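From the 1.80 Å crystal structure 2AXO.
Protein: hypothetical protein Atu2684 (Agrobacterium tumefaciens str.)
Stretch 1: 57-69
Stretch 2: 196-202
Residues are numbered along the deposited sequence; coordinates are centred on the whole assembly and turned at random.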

# COMPACT_ATOMS: atom_id res chain seq x y z
N CYS A 57 -6.96 -1.79 -14.75
CA CYS A 57 -7.49 -3.01 -14.15
C CYS A 57 -8.63 -3.70 -14.89
O CYS A 57 -8.72 -4.92 -14.88
CB CYS A 57 -7.90 -2.73 -12.70
SG CYS A 57 -6.50 -2.59 -11.55
N PRO A 58 -9.52 -2.93 -15.56
CA PRO A 58 -10.63 -3.55 -16.28
C PRO A 58 -10.29 -4.82 -17.06
O PRO A 58 -11.01 -5.82 -16.99
CB PRO A 58 -11.15 -2.41 -17.16
CG PRO A 58 -10.94 -1.22 -16.26
CD PRO A 58 -9.54 -1.46 -15.73
N PRO A 59 -9.18 -4.79 -17.83
CA PRO A 59 -8.80 -5.98 -18.60
C PRO A 59 -8.64 -7.22 -17.71
O PRO A 59 -9.04 -8.33 -18.07
CB PRO A 59 -7.49 -5.56 -19.25
CG PRO A 59 -7.69 -4.10 -19.46
CD PRO A 59 -8.30 -3.66 -18.16
N ALA A 60 -8.04 -7.01 -16.54
CA ALA A 60 -7.82 -8.09 -15.58
C ALA A 60 -9.13 -8.54 -14.94
O ALA A 60 -9.30 -9.71 -14.60
CB ALA A 60 -6.84 -7.64 -14.50
N ASP A 61 -10.04 -7.59 -14.76
CA ASP A 61 -11.34 -7.88 -14.18
C ASP A 61 -12.11 -8.79 -15.12
O ASP A 61 -12.80 -9.71 -14.69
CB ASP A 61 -12.13 -6.60 -13.94
CG ASP A 61 -11.43 -5.65 -12.99
OD1 ASP A 61 -10.87 -6.13 -11.98
OD2 ASP A 61 -11.46 -4.43 -13.24
N GLU A 62 -11.99 -8.51 -16.42
CA GLU A 62 -12.68 -9.31 -17.44
C GLU A 62 -12.08 -10.71 -17.45
O GLU A 62 -12.80 -11.71 -17.52
CB GLU A 62 -12.51 -8.67 -18.82
CG GLU A 62 -13.10 -9.50 -19.96
CD GLU A 62 -12.66 -9.03 -21.34
OE1 GLU A 62 -12.95 -7.88 -21.71
OE2 GLU A 62 -12.00 -9.82 -22.06
N ALA A 63 -10.75 -10.78 -17.38
CA ALA A 63 -10.05 -12.05 -17.37
C ALA A 63 -10.61 -12.93 -16.26
O ALA A 63 -10.98 -14.09 -16.49
CB ALA A 63 -8.56 -11.82 -17.15
N LEU A 64 -10.68 -12.38 -15.05
CA LEU A 64 -11.19 -13.14 -13.91
C LEU A 64 -12.63 -13.59 -14.12
O LEU A 64 -12.98 -14.73 -13.83
CB LEU A 64 -11.10 -12.31 -12.63
CG LEU A 64 -11.50 -13.02 -11.33
CD1 LEU A 64 -10.51 -14.14 -11.01
CD2 LEU A 64 -11.53 -12.00 -10.21
N ARG A 65 -13.46 -12.68 -14.62
CA ARG A 65 -14.86 -13.00 -14.85
C ARG A 65 -15.00 -14.22 -15.76
O ARG A 65 -15.85 -15.08 -15.54
CB ARG A 65 -15.58 -11.80 -15.46
CG ARG A 65 -17.07 -11.99 -15.67
CD ARG A 65 -17.73 -10.68 -16.06
NE ARG A 65 -16.99 -10.01 -17.12
CZ ARG A 65 -17.36 -8.87 -17.70
NH1 ARG A 65 -18.49 -8.26 -17.31
NH2 ARG A 65 -16.61 -8.34 -18.65
N LYS A 66 -14.13 -14.29 -16.78
CA LYS A 66 -14.14 -15.40 -17.73
C LYS A 66 -13.72 -16.72 -17.09
O LYS A 66 -14.29 -17.77 -17.38
CB LYS A 66 -13.23 -15.08 -18.93
CG LYS A 66 -13.81 -13.98 -19.82
CD LYS A 66 -13.04 -13.78 -21.12
CE LYS A 66 -11.66 -13.20 -20.88
NZ LYS A 66 -11.05 -12.68 -22.14
N MSE A 67 -12.73 -16.66 -16.21
CA MSE A 67 -12.27 -17.85 -15.52
C MSE A 67 -13.32 -18.32 -14.52
O MSE A 67 -13.56 -19.52 -14.37
CB MSE A 67 -10.94 -17.55 -14.82
CG MSE A 67 -9.80 -17.26 -15.80
SE MSE A 67 -8.11 -16.96 -14.87
CE MSE A 67 -8.43 -15.17 -14.28
N ILE A 68 -13.97 -17.37 -13.84
CA ILE A 68 -15.02 -17.70 -12.88
C ILE A 68 -16.20 -18.32 -13.63
O ILE A 68 -16.84 -19.26 -13.15
CB ILE A 68 -15.52 -16.43 -12.12
CG1 ILE A 68 -14.46 -16.00 -11.09
CG2 ILE A 68 -16.84 -16.71 -11.41
CD1 ILE A 68 -14.76 -14.68 -10.43
N GLN A 69 -16.49 -17.80 -14.82
CA GLN A 69 -17.59 -18.33 -15.61
C GLN A 69 -17.28 -19.77 -16.02
O GLN A 69 -18.17 -20.62 -16.01
CB GLN A 69 -17.83 -17.48 -16.87
CG GLN A 69 -19.00 -18.00 -17.72
CD GLN A 69 -19.35 -17.07 -18.86
OE1 GLN A 69 -19.63 -15.89 -18.66
NE2 GLN A 69 -19.33 -17.60 -20.08
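Stretch 2, residues 196-202: KMSYWHS

Residues 196-200 run as an extended β-strand, with phi between about -114° and -149° and psi between 134° and 151°, and lie across the helix of stretch 1. The two N-to-C directions make an angle of 52°, and the axes approach to 8.6 Å. The contact is a diagonal one: the strand passes up the helix in roughly the same sense, meeting first Pro58, then Asp61, then Arg65 and Ile68, a spacing of three or four residues that keeps to one side of the helix. No direct hydrogen bond joins the two stretches. They bury 402 Å² against each other by packing, and two waters bridge polar groups at the contact. The rule to read here is a helix face repeating every three or four residues, met by strand residues whose CA-to-CB bonds point toward it (Met197, Trp200), with water linking the polar groups at Asp61.

Lys196 does not touch the helix. At Met197, a selenomethionine, the CA-to-CB bond points toward the helix, and the m, t, p side chain brings CE to 4.2 Å from CG of Pro58, an apolar contact. Ser198 points sideways and makes no contact.

Tyr199 also leaves its backbone sideways, but chi1 of -71° brings the end of the ring nearer the helix. Its CA lies 7.1 Å from the CA of Asp61, and its CE1 comes to 3.5 Å from Asp61 OD2, which sits at the ring edge, near the ring plane. The polar ends are linked through a water that accepts from Tyr199 OH at 2.6 Å and donates to Asp61 OD2 at 2.8 Å. A second water ties backbone to backbone, accepting from Trp200 N at 3.2 Å and donating to Asp61 O at 3.3 Å.

Trp200 and Arg65 form the closest CA pair, at 6.4 Å from CA to CA. The CA-to-CB bond of Trp200 points toward the helix, and the indole takes the aliphatic part of Arg65 over one face: Arg65 CG lies 4.1 Å from the centroid of the five-membered ring, a CH-pi contact, while Arg65 CD reaches 3.4 Å from Trp200 NE1. Chi1 and chi2 of the arginine are both t. Ile68 CD1 packs 4.1 Å from Trp200 CB.

At His201 the chain turns a corner, with phi/psi of 53/42, and its CA-to-CB bond still points toward the helix. Ile68 CD1 sits over one face of the imidazole, 3.7 Å from its centroid, so this one methyl serves two successive residues. Both ring nitrogens are hydrogen-bonded elsewhere in the structure.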

# COMPACT_ATOMS: atom_id res chain seq x y z
N LYS A 196 -22.57 2.05 -15.32
CA LYS A 196 -22.43 1.05 -14.26
C LYS A 196 -21.47 -0.07 -14.66
O LYS A 196 -21.55 -0.59 -15.77
CB LYS A 196 -23.79 0.44 -13.92
CG LYS A 196 -24.69 1.34 -13.10
CD LYS A 196 -26.03 0.66 -12.83
CE LYS A 196 -26.75 1.31 -11.67
NZ LYS A 196 -25.99 1.13 -10.41
N MSE A 197 -20.58 -0.42 -13.75
CA MSE A 197 -19.62 -1.50 -13.98
C MSE A 197 -19.91 -2.65 -13.03
O MSE A 197 -20.42 -2.45 -11.93
CB MSE A 197 -18.18 -1.00 -13.78
CG MSE A 197 -17.66 -0.14 -14.91
SE MSE A 197 -15.76 0.26 -14.78
CE MSE A 197 -15.05 -1.37 -15.56
N SER A 198 -19.59 -3.86 -13.47
CA SER A 198 -19.83 -5.05 -12.67
C SER A 198 -18.55 -5.75 -12.25
O SER A 198 -17.63 -5.92 -13.06
CB SER A 198 -20.73 -6.02 -13.43
OG SER A 198 -20.80 -7.27 -12.78
N TYR A 199 -18.49 -6.15 -10.99
CA TYR A 199 -17.33 -6.86 -10.44
C TYR A 199 -17.82 -8.18 -9.88
O TYR A 199 -18.92 -8.26 -9.34
CB TYR A 199 -16.67 -6.03 -9.34
CG TYR A 199 -15.95 -4.82 -9.88
CD1 TYR A 199 -14.68 -4.93 -10.43
CD2 TYR A 199 -16.56 -3.56 -9.86
CE1 TYR A 199 -14.02 -3.81 -10.95
CE2 TYR A 199 -15.91 -2.44 -10.38
CZ TYR A 199 -14.65 -2.58 -10.92
OH TYR A 199 -14.01 -1.47 -11.42
N TRP A 200 -16.99 -9.22 -9.99
CA TRP A 200 -17.37 -10.55 -9.51
C TRP A 200 -16.44 -11.08 -8.43
O TRP A 200 -15.24 -10.83 -8.46
CB TRP A 200 -17.40 -11.54 -10.68
CG TRP A 200 -18.48 -11.24 -11.68
CD1 TRP A 200 -18.50 -10.23 -12.60
CD2 TRP A 200 -19.73 -11.92 -11.80
NE1 TRP A 200 -19.70 -10.25 -13.29
CE2 TRP A 200 -20.47 -11.27 -12.81
CE3 TRP A 200 -20.30 -13.03 -11.15
CZ2 TRP A 200 -21.75 -11.68 -13.19
CZ3 TRP A 200 -21.58 -13.44 -11.52
CH2 TRP A 200 -22.29 -12.76 -12.53
N HIS A 201 -17.03 -11.82 -7.49
CA HIS A 201 -16.31 -12.43 -6.38
C HIS A 201 -15.46 -11.44 -5.58
O HIS A 201 -14.34 -11.75 -5.18
CB HIS A 201 -15.47 -13.61 -6.89
CG HIS A 201 -16.30 -14.79 -7.32
ND1 HIS A 201 -15.80 -16.07 -7.42
CD2 HIS A 201 -17.61 -14.88 -7.66
CE1 HIS A 201 -16.76 -16.89 -7.79
NE2 HIS A 201 -17.87 -16.20 -7.94
N SER A 202 -16.02 -10.26 -5.35
CA SER A 202 -15.37 -9.20 -4.59
C SER A 202 -15.36 -9.56 -3.10
O SER A 202 -16.41 -9.58 -2.44
CB SER A 202 -16.10 -7.86 -4.79
OG SER A 202 -16.02 -7.44 -6.14
O HOH W 1 -11.56 -1.81 -12.37
O HOH W 2 -14.49 -9.10 -11.95